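Lamina-associated polypeptide 2 isoforms alpha/zeta (Mus musculus, PDB 2V0X) dimerises through an alpha-isoform domain rich in coiled coil, is a component of the nuclear lamina, and probably interacts with lamin A and chromosomes. Local coordinates at residues I71-P75 against Y114-A118; W47-D51 against M184-M189; V130-L134 against A165-L169. The protein carries 2 engineered substitutions. One frame throughout, in Å; residues are numbered along the deposited sequence.

Contact 1: I71-P75 against Y114-A118; sequences ILSVP and YEAAA
Tyr114 reaches from helix 100-146 to the end of helix 66-72, where its OH donates a 2.7 Å hydrogen bond to Ile71 O. The hydroxyl lies in the carbonyl plane, with a C=O...donor angle of 158°. In a continuing helix Ile71 O would accept from the N-H four residues on; that residue is Pro75, whose N has none, so the phenol stands in for it. Pro75 serves the same tyrosine in another way, as its CD sits over one ring face, 3.7 Å from the centroid and 18° off the normal, a CH-pi contact. Val74 brings CG2 to within 3.9 Å of Tyr114 CD2. With CG anti to the backbone N (chi1 -173°), the ring leans toward the C-terminal end of its own helix. One turn on, small Ala118 lets the chain come close, its CB lying 3.5 Å from Leu72 O. Beyond this shell, Ser187 of the second subunit packs on Tyr114, and Arg191 of that subunit donates to Pro75 O. A phenylalanine at Tyr114 would keep the ring but would probably leave Ile71 O without this donor. Across the two segments, then, one hydrogen bond supplies a helix-end carbonyl, and apolar contacts hold the ring that carries it.

Contact 2: W47-D51 against M184-M189; sequences WQQID and MGSSTM
Met184 O is gripped twice by Thr188: the backbone N of the next helical turn donates to it, and OG1 adds a second bond of 2.8 Å from the opposite face of the carbonyl plane. The threonine hydroxyl thereby satisfies itself on its own helix, leaving CG2 loosely beside Ile50 CD1. This is a loop packed on a long coiled-coil helix: 47-51, which follows helix 35-46, rests on helix 152-196. The backbones approach most closely at Gly185, whose CA is 4.9 Å from that of Ile50. A CB on Gly185 would stand only 3.3 Å from Ile50 CG2, so the lack of a side chain makes room for the branched residue. Ile50 CG1, held between its backbone N and carbonyl carbon (chi1 63°), carries CD1 to Met189 CB at 3.7 Å. Trp47 offers its ring edge to the selenomethionine Met184, CE lying near the ring plane, 3.7 Å from CZ2, while the indole NE1 donates to Ala181 O of the same helix. Asp51 lays its carboxylate beside the selenium of Met189, and its charge is paired with Arg112 of helix 100-146. One water bridges the segments, donating to Ile50 O at 2.7 Å and hydrogen-bonded to Ser186 OG at 3.0 Å.

Contact 3: V130-L134 against A165-L169; sequences VAKSL and AASYL
Val130 sets both methyls against segment 165-169, CG2 on Tyr168 and CG1 between Ala165 and Leu169. The two segments belong to the antiparallel helical hairpin formed by helices 100-146 and 152-196; their axes pass 9.9 Å apart, with N-to-C directions 157° from each other. Two such hairpins meet in the dimer, consistent with a four-helix antiparallel coiled coil.

The valine is suited to this place because branching at CB lets one residue serve two neighbours. CG1, anti to the backbone N (chi1 173°), faces the hairpin interior, where it meets Leu169 CG and Ala165 CB, each at 3.8 Å. CG2 is turned outward to the tyrosine, approaching Tyr168 CE2 at 3.4 Å, a tight meeting neither square over the ring nor in its plane. Tyr168 borders the apolar seam, and it also packs on Tyr61 and on His126, one turn before Val130.

Val130 and Leu169 lie alongside each other, running in opposing senses. Leu169 has CG anti to its carbonyl carbon (chi1 -69°), which sets CD2 against Val130 and leaves CD1 to reach Leu134. Ala165 has only a methyl to fit, and this small residue permits the closest backbone approach of the two segments, 6.4 Å between its CA and that of Leu134.

No hydrogen bond spans the segments, and their contact is apolar packing. Across the dimer, Leu134 packs on Leu134 of the second subunit and Leu169 on Leu169 of that subunit, so the hairpin core runs on into the interface. Within the chain, these two leucines cross at their ends, Leu134 CD2 lying 3.5 Å from Leu169 CD1.

The long helices tie the three contacts together: contact 1 and contact 3 both use helix 100-146, with centres about 25 Å apart, while contact 2 and contact 3 share helix 152-196 at about 31 Å. Contact 3 joins the two helices directly, whereas contact 1 lays the end of helix 66-72 and the chain after it on helix 100-146, and contact 2 lays a loop on helix 152-196. Contacts 1 and 2 have centres about 17 Å apart and do not touch within a chain, yet they meet across the dimer: Tyr114 of one subunit packs on Trp47, Met184, Ser187 and Thr188 of the other. All three reach the second subunit, as suits a dimerization domain.

Contact 1: I71-P75 against Y114-A118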
ATOM      1  N   ILE B  71      11.161  -1.084 -11.170  1.00 40.65           N
ATOM      2  CA  ILE B  71      10.270  -0.404 -10.235  1.00 39.21           C
ATOM      3  C   ILE B  71       9.880  -1.169  -8.969  1.00 37.26           C
ATOM      4  O   ILE B  71       9.916  -0.617  -7.874  1.00 38.39           O
ATOM      5  CB  ILE B  71       9.009   0.069 -11.001  1.00 38.76           C
ATOM      6  CG1 ILE B  71       9.310   1.393 -11.688  1.00 41.55           C
ATOM      7  CG2 ILE B  71       7.753   0.121 -10.109  1.00 36.98           C
ATOM      8  CD1 ILE B  71       8.272   1.775 -12.729  1.00 50.24           C
ATOM      9  N   LEU B  72       9.562  -2.447  -9.124  1.00 32.32           N
ATOM     10  CA  LEU B  72       9.097  -3.276  -8.020  1.00 30.99           C
ATOM     11  C   LEU B  72      10.131  -3.745  -7.005  1.00 31.08           C
ATOM     12  O   LEU B  72       9.787  -4.067  -5.867  1.00 33.67           O
ATOM     13  CB  LEU B  72       8.320  -4.471  -8.579  1.00 31.44           C
ATOM     14  CG  LEU B  72       7.118  -4.002  -9.409  1.00 31.47           C
ATOM     15  CD1 LEU B  72       6.508  -5.164 -10.144  1.00 33.78           C
ATOM     16  CD2 LEU B  72       6.092  -3.344  -8.501  1.00 31.86           C
ATOM     17  N   SER B  73      11.389  -3.796  -7.413  1.00 29.44           N
ATOM     18  CA  SER B  73      12.430  -4.228  -6.499  1.00 28.72           C
ATOM     19  C   SER B  73      12.980  -3.080  -5.639  1.00 28.31           C
ATOM     20  O   SER B  73      13.166  -1.955  -6.106  1.00 31.85           O
ATOM     21  CB  SER B  73      13.550  -4.933  -7.271  1.00 31.61           C
ATOM     22  OG  SER B  73      13.988  -4.145  -8.371  1.00 42.76           O
ATOM     23  N   VAL B  74      13.136  -3.359  -4.352  1.00 25.83           N
ATOM     24  CA  VAL B  74      13.670  -2.401  -3.392  1.00 24.81           C
ATOM     25  C   VAL B  74      14.966  -1.830  -4.007  1.00 28.14           C
ATOM     26  O   VAL B  74      15.847  -2.580  -4.385  1.00 30.17           O
ATOM     27  CB  VAL B  74      13.990  -3.138  -2.079  1.00 23.23           C
ATOM     28  CG1 VAL B  74      14.705  -2.224  -1.112  1.00 24.71           C
ATOM     29  CG2 VAL B  74      12.716  -3.711  -1.465  1.00 21.19           C
ATOM     30  N   PRO B  75      15.074  -0.499  -4.141  1.00 29.10           N
ATOM     31  CA  PRO B  75      16.304   0.014  -4.736  1.00 30.76           C
ATOM     32  C   PRO B  75      17.545  -0.304  -3.909  1.00 34.99           C
ATOM     33  O   PRO B  75      17.503  -0.329  -2.675  1.00 35.06           O
ATOM     34  CB  PRO B  75      16.033   1.506  -4.871  1.00 29.55           C
ATOM     35  CG  PRO B  75      15.103   1.800  -3.783  1.00 30.38           C
ATOM     36  CD  PRO B  75      14.181   0.596  -3.738  1.00 30.14           C
ATOM     37  N   TYR B 114       8.845  -0.538   1.588  1.00 23.76           N
ATOM     38  CA  TYR B 114       8.887  -0.425   0.141  1.00 23.09           C
ATOM     39  C   TYR B 114       8.321  -1.678  -0.507  1.00 24.82           C
ATOM     40  O   TYR B 114       7.487  -1.605  -1.417  1.00 28.99           O
ATOM     41  CB  TYR B 114      10.323  -0.196  -0.345  1.00 20.82           C
ATOM     42  CG  TYR B 114      10.445   0.110  -1.825  1.00 20.47           C
ATOM     43  CD1 TYR B 114      10.709   1.401  -2.259  1.00 21.29           C
ATOM     44  CD2 TYR B 114      10.303  -0.893  -2.790  1.00 20.54           C
ATOM     45  CE1 TYR B 114      10.835   1.699  -3.609  1.00 22.18           C
ATOM     46  CE2 TYR B 114      10.418  -0.603  -4.167  1.00 18.42           C
ATOM     47  CZ  TYR B 114      10.687   0.699  -4.562  1.00 19.10           C
ATOM     48  OH  TYR B 114      10.821   1.030  -5.888  1.00 27.08           O
ATOM     49  N   GLU B 115       8.773  -2.823  -0.012  1.00 23.57           N
ATOM     50  CA  GLU B 115       8.368  -4.104  -0.561  1.00 24.28           C
ATOM     51  C   GLU B 115       6.871  -4.361  -0.391  1.00 24.71           C
ATOM     52  O   GLU B 115       6.230  -4.841  -1.306  1.00 29.73           O
ATOM     53  CB  GLU B 115       9.189  -5.238   0.068  1.00 26.57           C
ATOM     54  CG  GLU B 115       8.998  -6.551  -0.659  1.00 32.78           C
ATOM     55  CD  GLU B 115       9.596  -7.741   0.054  1.00 47.41           C
ATOM     56  OE1 GLU B 115      10.553  -7.547   0.833  1.00 45.41           O
ATOM     57  OE2 GLU B 115       9.102  -8.870  -0.166  1.00 51.08           O
ATOM     58  N   ALA B 116       6.329  -4.060   0.787  1.00 21.55           N
ATOM     59  CA  ALA B 116       4.899  -4.244   1.036  1.00 20.18           C
ATOM     60  C   ALA B 116       4.087  -3.376   0.070  1.00 24.04           C
ATOM     61  O   ALA B 116       3.093  -3.837  -0.505  1.00 30.22           O
ATOM     62  CB  ALA B 116       4.553  -3.896   2.501  1.00 18.85           C
ATOM     63  N   ALA B 117       4.541  -2.140  -0.145  1.00 21.64           N
ATOM     64  CA  ALA B 117       3.885  -1.198  -1.062  1.00 19.91           C
ATOM     65  C   ALA B 117       3.956  -1.662  -2.520  1.00 23.15           C
ATOM     66  O   ALA B 117       2.982  -1.536  -3.283  1.00 26.50           O
ATOM     67  CB  ALA B 117       4.539   0.178  -0.941  1.00 18.43           C
ATOM     68  N   ALA B 118       5.131  -2.152  -2.921  1.00 20.62           N
ATOM     69  CA  ALA B 118       5.332  -2.631  -4.277  1.00 19.16           C
ATOM     70  C   ALA B 118       4.380  -3.803  -4.555  1.00 20.14           C
ATOM     71  O   ALA B 118       3.847  -3.942  -5.671  1.00 25.11           O
ATOM     72  CB  ALA B 118       6.784  -3.078  -4.464  1.00 19.52           C
TER

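Contact 2: W47-D51 against M184-M189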
ATOM      1  N   TRP B  47      -0.581  -7.471  12.744  1.00 33.94           N
ATOM      2  CA  TRP B  47       0.024  -6.636  13.772  1.00 30.86           C
ATOM      3  C   TRP B  47       0.466  -7.365  15.037  1.00 34.34           C
ATOM      4  O   TRP B  47       1.098  -6.764  15.903  1.00 37.03           O
ATOM      5  CB  TRP B  47      -0.904  -5.482  14.111  1.00 28.04           C
ATOM      6  CG  TRP B  47      -0.963  -4.456  13.035  1.00 27.44           C
ATOM      7  CD1 TRP B  47      -0.267  -4.463  11.842  1.00 27.52           C
ATOM      8  CD2 TRP B  47      -1.729  -3.246  13.044  1.00 27.08           C
ATOM      9  NE1 TRP B  47      -0.561  -3.330  11.119  1.00 27.64           N
ATOM     10  CE2 TRP B  47      -1.453  -2.565  11.830  1.00 27.74           C
ATOM     11  CE3 TRP B  47      -2.618  -2.663  13.964  1.00 25.96           C
ATOM     12  CZ2 TRP B  47      -2.041  -1.332  11.513  1.00 28.31           C
ATOM     13  CZ3 TRP B  47      -3.196  -1.431  13.648  1.00 25.91           C
ATOM     14  CH2 TRP B  47      -2.907  -0.780  12.434  1.00 26.58           C
ATOM     15  N   GLN B  48       0.152  -8.653  15.134  1.00 37.26           N
ATOM     16  CA  GLN B  48       0.532  -9.430  16.306  1.00 41.35           C
ATOM     17  C   GLN B  48       2.030  -9.710  16.286  1.00 42.25           C
ATOM     18  O   GLN B  48       2.642  -9.949  17.323  1.00 43.17           O
ATOM     19  CB  GLN B  48      -0.255 -10.746  16.373  1.00 54.01           C
ATOM     20  CG  GLN B  48      -1.763 -10.578  16.553  1.00 61.51           C
ATOM     21  CD  GLN B  48      -2.129  -9.793  17.803  1.00 68.10           C
ATOM     22  OE1 GLN B  48      -1.759 -10.168  18.915  1.00 68.45           O
ATOM     23  NE2 GLN B  48      -2.864  -8.700  17.624  1.00 70.67           N
ATOM     24  N   GLN B  49       2.624  -9.615  15.104  1.00 41.97           N
ATOM     25  CA  GLN B  49       4.052  -9.856  14.935  1.00 41.49           C
ATOM     26  C   GLN B  49       4.485  -8.897  13.821  1.00 39.44           C
ATOM     27  O   GLN B  49       4.461  -9.266  12.658  1.00 40.56           O
ATOM     28  CB  GLN B  49       4.250 -11.319  14.515  1.00 48.20           C
ATOM     29  CG  GLN B  49       5.439 -12.027  15.146  1.00 64.14           C
ATOM     30  CD  GLN B  49       6.749 -11.684  14.480  1.00 87.68           C
ATOM     31  OE1 GLN B  49       7.174 -12.358  13.544  1.00 89.08           O
ATOM     32  NE2 GLN B  49       7.406 -10.641  14.968  1.00106.97           N
ATOM     33  N   ILE B  50       4.846  -7.661  14.174  1.00 35.97           N
ATOM     34  CA  ILE B  50       5.224  -6.678  13.152  1.00 37.35           C
ATOM     35  C   ILE B  50       6.589  -6.906  12.517  1.00 42.45           C
ATOM     36  O   ILE B  50       6.846  -6.414  11.422  1.00 43.70           O
ATOM     37  CB  ILE B  50       5.125  -5.210  13.652  1.00 34.79           C
ATOM     38  CG1 ILE B  50       6.109  -4.948  14.800  1.00 39.70           C
ATOM     39  CG2 ILE B  50       3.697  -4.892  14.058  1.00 32.01           C
ATOM     40  CD1 ILE B  50       6.102  -3.499  15.289  1.00 36.60           C
ATOM     41  N   ASP B  51       7.457  -7.642  13.211  1.00 45.92           N
ATOM     42  CA  ASP B  51       8.798  -7.951  12.713  1.00 46.09           C
ATOM     43  C   ASP B  51       8.707  -9.328  12.055  1.00 44.92           C
ATOM     44  O   ASP B  51       8.961 -10.352  12.702  1.00 41.63           O
ATOM     45  CB  ASP B  51       9.804  -7.982  13.879  1.00 48.57           C
ATOM     46  CG  ASP B  51      11.257  -8.080  13.420  1.00 55.04           C
ATOM     47  OD1 ASP B  51      12.145  -8.138  14.297  1.00 64.63           O
ATOM     48  OD2 ASP B  51      11.531  -8.083  12.205  1.00 46.75           O
HETATM   49  N   MSE B 184       2.352  -0.789   7.394  1.00 29.97           N
HETATM   50  CA  MSE B 184       2.089  -0.035   8.609  1.00 30.61           C
HETATM   51  C   MSE B 184       2.837  -0.671   9.788  1.00 29.20           C
HETATM   52  O   MSE B 184       3.378   0.033  10.631  1.00 30.62           O
HETATM   53  CB  MSE B 184       0.578   0.003   8.875  1.00 33.63           C
HETATM   54  CG  MSE B 184      -0.189   0.938   7.925  1.00 38.07           C
HETATM   55 SE   MSE B 184      -2.047   0.414   7.691  1.00 41.48          SE
HETATM   56  CE  MSE B 184      -2.850   1.416   9.125  1.00 39.81           C
ATOM     57  N   GLY B 185       2.840  -1.998   9.855  1.00 28.39           N
ATOM     58  CA  GLY B 185       3.570  -2.684  10.908  1.00 28.58           C
ATOM     59  C   GLY B 185       5.071  -2.390  10.808  1.00 30.85           C
ATOM     60  O   GLY B 185       5.713  -2.089  11.798  1.00 32.27           O
ATOM     61  N   SER B 186       5.619  -2.423   9.597  1.00 30.91           N
ATOM     62  CA  SER B 186       7.042  -2.167   9.382  1.00 30.14           C
ATOM     63  C   SER B 186       7.404  -0.730   9.722  1.00 29.85           C
ATOM     64  O   SER B 186       8.440  -0.474  10.341  1.00 31.87           O
ATOM     65  CB  SER B 186       7.429  -2.501   7.947  1.00 32.42           C
ATOM     66  OG  SER B 186       7.218  -3.876   7.704  1.00 47.25           O
ATOM     67  N   SER B 187       6.539   0.200   9.338  1.00 27.74           N
ATOM     68  CA  SER B 187       6.761   1.604   9.636  1.00 28.36           C
ATOM     69  C   SER B 187       6.837   1.777  11.166  1.00 30.61           C
ATOM     70  O   SER B 187       7.750   2.414  11.688  1.00 31.33           O
ATOM     71  CB  SER B 187       5.614   2.445   9.069  1.00 29.65           C
ATOM     72  OG  SER B 187       5.556   3.719   9.700  1.00 38.42           O
ATOM     73  N   THR B 188       5.886   1.164  11.864  1.00 31.71           N
ATOM     74  CA  THR B 188       5.806   1.217  13.314  1.00 27.44           C
ATOM     75  C   THR B 188       7.044   0.580  13.963  1.00 31.39           C
ATOM     76  O   THR B 188       7.574   1.115  14.923  1.00 32.84           O
ATOM     77  CB  THR B 188       4.496   0.553  13.787  1.00 25.41           C
ATOM     78  OG1 THR B 188       3.393   1.263  13.199  1.00 25.39           O
ATOM     79  CG2 THR B 188       4.361   0.565  15.305  1.00 23.40           C
HETATM   80  N   MSE B 189       7.520  -0.537  13.417  1.00 35.17           N
HETATM   81  CA  MSE B 189       8.721  -1.183  13.943  1.00 40.86           C
HETATM   82  C   MSE B 189       9.918  -0.208  13.823  1.00 36.82           C
HETATM   83  O   MSE B 189      10.654   0.032  14.784  1.00 34.26           O
HETATM   84  CB  MSE B 189       9.016  -2.472  13.174  1.00 47.50           C
HETATM   85  CG  MSE B 189      10.246  -3.224  13.697  1.00 58.02           C
HETATM   86 SE   MSE B 189      10.942  -4.579  12.479  1.00 69.09          SE
HETATM   87  CE  MSE B 189      12.189  -3.471  11.506  1.00 68.36           C
TER
HETATM   88  O   HOH W   1       8.744  -5.477   9.778  1.00 39.99           O

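Contact 3: V130-L134 against A165-L169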
ATOM      1  N   VAL B 130      -8.641  -6.473 -14.245  1.00 26.53           N
ATOM      2  CA  VAL B 130      -9.890  -7.192 -14.008  1.00 27.61           C
ATOM      3  C   VAL B 130     -11.113  -6.237 -14.009  1.00 31.12           C
ATOM      4  O   VAL B 130     -12.134  -6.551 -14.597  1.00 32.09           O
ATOM      5  CB  VAL B 130      -9.816  -8.014 -12.683  1.00 26.82           C
ATOM      6  CG1 VAL B 130     -11.169  -8.635 -12.335  1.00 25.74           C
ATOM      7  CG2 VAL B 130      -8.763  -9.150 -12.826  1.00 27.93           C
ATOM      8  N   ALA B 131     -11.002  -5.070 -13.382  1.00 33.70           N
ATOM      9  CA  ALA B 131     -12.119  -4.110 -13.354  1.00 31.81           C
ATOM     10  C   ALA B 131     -12.525  -3.688 -14.772  1.00 31.52           C
ATOM     11  O   ALA B 131     -13.705  -3.672 -15.124  1.00 32.55           O
ATOM     12  CB  ALA B 131     -11.761  -2.897 -12.535  1.00 30.83           C
ATOM     13  N   LYS B 132     -11.532  -3.419 -15.594  1.00 30.88           N
ATOM     14  CA  LYS B 132     -11.763  -3.008 -16.971  1.00 33.10           C
ATOM     15  C   LYS B 132     -12.366  -4.170 -17.787  1.00 38.24           C
ATOM     16  O   LYS B 132     -13.293  -3.963 -18.573  1.00 41.73           O
ATOM     17  CB  LYS B 132     -10.442  -2.529 -17.592  1.00 31.47           C
ATOM     18  CG  LYS B 132     -10.583  -1.609 -18.815  1.00 46.35           C
ATOM     19  CD  LYS B 132     -11.245  -0.280 -18.434  1.00 70.21           C
ATOM     20  CE  LYS B 132     -11.260   0.716 -19.591  1.00 99.02           C
ATOM     21  NZ  LYS B 132      -9.896   1.214 -19.941  1.00110.39           N
ATOM     22  N   SER B 133     -11.866  -5.386 -17.582  1.00 39.37           N
ATOM     23  CA  SER B 133     -12.382  -6.549 -18.301  1.00 40.02           C
ATOM     24  C   SER B 133     -13.836  -6.760 -17.924  1.00 40.35           C
ATOM     25  O   SER B 133     -14.680  -7.025 -18.779  1.00 40.11           O
ATOM     26  CB  SER B 133     -11.586  -7.814 -17.955  1.00 43.91           C
ATOM     27  OG  SER B 133     -10.239  -7.682 -18.369  1.00 60.72           O
ATOM     28  N   LEU B 134     -14.111  -6.637 -16.631  1.00 40.11           N
ATOM     29  CA  LEU B 134     -15.443  -6.802 -16.093  1.00 39.36           C
ATOM     30  C   LEU B 134     -16.421  -5.806 -16.724  1.00 41.82           C
ATOM     31  O   LEU B 134     -17.568  -6.167 -17.040  1.00 44.48           O
ATOM     32  CB  LEU B 134     -15.394  -6.635 -14.576  1.00 37.18           C
ATOM     33  CG  LEU B 134     -16.631  -6.343 -13.732  1.00 35.27           C
ATOM     34  CD1 LEU B 134     -17.648  -7.443 -13.813  1.00 33.60           C
ATOM     35  CD2 LEU B 134     -16.169  -6.149 -12.299  1.00 39.16           C
ATOM     36  N   ALA B 165     -15.129 -12.491 -11.722  1.00 27.94           N
ATOM     37  CA  ALA B 165     -14.267 -11.309 -11.691  1.00 28.86           C
ATOM     38  C   ALA B 165     -14.553 -10.453 -10.438  1.00 32.03           C
ATOM     39  O   ALA B 165     -13.620  -9.933  -9.813  1.00 35.71           O
ATOM     40  CB  ALA B 165     -14.451 -10.484 -12.969  1.00 27.48           C
ATOM     41  N   ALA B 166     -15.827 -10.343 -10.047  1.00 30.61           N
ATOM     42  CA  ALA B 166     -16.197  -9.556  -8.861  1.00 27.28           C
ATOM     43  C   ALA B 166     -15.671 -10.204  -7.584  1.00 30.10           C
ATOM     44  O   ALA B 166     -15.203  -9.506  -6.685  1.00 34.13           O
ATOM     45  CB  ALA B 166     -17.726  -9.348  -8.766  1.00 25.21           C
ATOM     46  N   SER B 167     -15.720 -11.531  -7.498  1.00 30.47           N
ATOM     47  CA  SER B 167     -15.199 -12.184  -6.301  1.00 31.27           C
ATOM     48  C   SER B 167     -13.664 -12.072  -6.298  1.00 29.50           C
ATOM     49  O   SER B 167     -13.057 -11.928  -5.249  1.00 31.75           O
ATOM     50  CB  SER B 167     -15.647 -13.644  -6.214  1.00 30.92           C
ATOM     51  OG  SER B 167     -15.428 -14.289  -7.443  1.00 46.39           O
ATOM     52  N   TYR B 168     -13.058 -12.099  -7.480  1.00 26.01           N
ATOM     53  CA  TYR B 168     -11.609 -11.961  -7.613  1.00 28.00           C
ATOM     54  C   TYR B 168     -11.235 -10.589  -7.038  1.00 29.66           C
ATOM     55  O   TYR B 168     -10.296 -10.459  -6.255  1.00 30.94           O
ATOM     56  CB  TYR B 168     -11.205 -12.019  -9.088  1.00 30.89           C
ATOM     57  CG  TYR B 168      -9.741 -11.710  -9.347  1.00 32.94           C
ATOM     58  CD1 TYR B 168      -8.799 -12.732  -9.493  1.00 34.30           C
ATOM     59  CD2 TYR B 168      -9.299 -10.397  -9.448  1.00 33.08           C
ATOM     60  CE1 TYR B 168      -7.451 -12.437  -9.738  1.00 35.19           C
ATOM     61  CE2 TYR B 168      -7.973 -10.099  -9.684  1.00 34.27           C
ATOM     62  CZ  TYR B 168      -7.055 -11.111  -9.834  1.00 39.41           C
ATOM     63  OH  TYR B 168      -5.752 -10.774 -10.117  1.00 46.90           O
ATOM     64  N   LEU B 169     -12.016  -9.579  -7.407  1.00 31.36           N
ATOM     65  CA  LEU B 169     -11.791  -8.219  -6.943  1.00 32.44           C
ATOM     66  C   LEU B 169     -11.904  -8.091  -5.422  1.00 35.10           C
ATOM     67  O   LEU B 169     -11.135  -7.364  -4.810  1.00 36.41           O
ATOM     68  CB  LEU B 169     -12.744  -7.263  -7.643  1.00 31.68           C
ATOM     69  CG  LEU B 169     -12.442  -7.091  -9.127  1.00 33.73           C
ATOM     70  CD1 LEU B 169     -13.632  -6.502  -9.844  1.00 34.06           C
ATOM     71  CD2 LEU B 169     -11.200  -6.236  -9.328  1.00 33.58           C
TER